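PDB 1TWY: ABC transporter, periplasmic substrate-binding protein from Vibrio cholerae O1 biovar eltor, which probably binds phosphate in the periplasm and delivers it to an ABC-type membrane transporter, as the receptor component of a phosphate uptake system. Local coordinates for residues 90-93 and 94-97. Numbering follows the deposited sequence.
Sequences EAQN and TLHT
E90 meets L95 where a surface loop bends through a type I beta turn, Q92 to L95, and runs into strand 96-109. This strand belongs to the mixed sheet of a periplasmic binding protein fold. The backbone O of E90 lies 4.0 Å from CD2 of L95, one of the two methyls of that leucine. The carboxylate of E90 is held elsewhere: OE1 forms a salt bridge with R84.

Q92 is the first residue of the turn. Its CB packs alongside CB of L95 at 3.9 Å. With CG anti to the carbonyl carbon (chi1 -75°) and the chain extended beyond it, the amide is carried away from CB of L95, and its OE1 is hydrogen-bonded to the hydroxyl of Y244. The chain reverses quickly here, and CA of Q92 is 5.2 Å from CA of L95.

N93 and T94 are the two corner residues, and both are exposed. The backbone N of T94 comes within 3.1 Å of O of Q92, but the angle is too poor for a hydrogen bond. The amide that bonds to this oxygen is the next one along.

L95 closes the turn and is buried. CG lies anti to the backbone N (chi1 -163°), which swings the branched end back toward E90 and brings CD2 to its backbone O. The side chain also packs on L72 of helix 65-73 and on L86, so it joins the turn to that helix. From H96 onward the chain is part of the sheet.

One hydrogen bond spans the turn, from N of L95 to O of Q92, 3.2 Å long. CB of L95 lies 3.4 Å from the same O of Q92.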
loop_
_atom_site.group_PDB
_atom_site.type_symbol
_atom_site.label_atom_id
_atom_site.label_comp_id
_atom_site.label_asym_id
_atom_site.label_seq_id
_atom_site.Cartn_x
_atom_site.Cartn_y
_atom_site.Cartn_z
ATOM N N GLU A 90 2.996 4.617 18.869
ATOM C CA GLU A 90 2.772 5.819 18.053
ATOM C C GLU A 90 1.450 6.478 18.416
ATOM O O GLU A 90 1.244 7.666 18.179
ATOM C CB GLU A 90 2.729 5.439 16.555
ATOM C CG GLU A 90 4.106 5.434 15.881
ATOM C CD GLU A 90 4.205 4.593 14.598
ATOM O OE1 GLU A 90 3.200 3.958 14.181
ATOM O OE2 GLU A 90 5.308 4.543 14.053
ATOM N N ALA A 91 0.545 5.674 18.948
ATOM C CA ALA A 91 -0.775 6.100 19.336
ATOM C C ALA A 91 -0.637 7.132 20.401
ATOM O O ALA A 91 0.295 7.087 21.201
ATOM C CB ALA A 91 -1.594 4.924 19.847
ATOM N N GLN A 92 -1.377 8.191 20.255
ATOM C CA GLN A 92 -1.414 9.286 21.258
ATOM C C GLN A 92 -2.852 9.639 21.503
ATOM O O GLN A 92 -3.697 9.611 20.621
ATOM C CB GLN A 92 -0.733 10.561 20.774
ATOM C CG GLN A 92 0.720 10.604 20.729
ATOM C CD GLN A 92 1.163 12.044 20.367
ATOM O OE1 GLN A 92 0.459 12.793 19.626
ATOM N NE2 GLN A 92 2.326 12.427 20.879
ATOM N N ASN A 93 -3.170 9.949 22.749
ATOM C CA ASN A 93 -4.579 10.031 23.096
ATOM C C ASN A 93 -5.347 11.141 22.317
ATOM O O ASN A 93 -6.531 10.979 21.992
ATOM C CB ASN A 93 -4.737 10.194 24.631
ATOM C CG ASN A 93 -4.672 8.834 25.406
ATOM O OD1 ASN A 93 -4.531 8.812 26.655
ATOM N ND2 ASN A 93 -4.809 7.712 24.676
ATOM N N THR A 94 -4.667 12.245 22.003
ATOM C CA THR A 94 -5.292 13.399 21.316
ATOM C C THR A 94 -5.068 13.429 19.771
ATOM O O THR A 94 -5.456 14.385 19.130
ATOM C CB THR A 94 -4.782 14.708 21.838
ATOM O OG1 THR A 94 -3.357 14.834 21.673
ATOM C CG2 THR A 94 -5.108 14.874 23.386
ATOM N N LEU A 95 -4.327 12.452 19.302
ATOM C CA LEU A 95 -4.141 12.233 17.882
ATOM C C LEU A 95 -5.407 11.667 17.365
ATOM O O LEU A 95 -5.905 10.715 17.924
ATOM C CB LEU A 95 -3.025 11.222 17.705
ATOM C CG LEU A 95 -2.409 11.165 16.315
ATOM C CD1 LEU A 95 -2.247 12.525 15.718
ATOM C CD2 LEU A 95 -1.059 10.460 16.445
ATOM N N HIS A 96 -5.954 12.251 16.335
ATOM C CA HIS A 96 -7.056 11.653 15.638
ATOM C C HIS A 96 -6.637 11.105 14.256
ATOM O O HIS A 96 -5.778 11.686 13.570
ATOM C CB HIS A 96 -8.153 12.617 15.482
ATOM C CG HIS A 96 -8.803 12.915 16.802
ATOM N ND1 HIS A 96 -8.696 14.142 17.434
ATOM C CD2 HIS A 96 -9.419 12.089 17.684
ATOM C CE1 HIS A 96 -9.318 14.085 18.599
ATOM N NE2 HIS A 96 -9.754 12.849 18.780
ATOM N N THR A 97 -7.317 10.022 13.899
ATOM C CA THR A 97 -7.032 9.262 12.695
ATOM C C THR A 97 -8.295 9.021 11.962
ATOM O O THR A 97 -9.336 8.706 12.575
ATOM C CB THR A 97 -6.468 7.913 13.118
ATOM O OG1 THR A 97 -5.218 8.101 13.802
ATOM C CG2 THR A 97 -6.101 7.084 11.950
#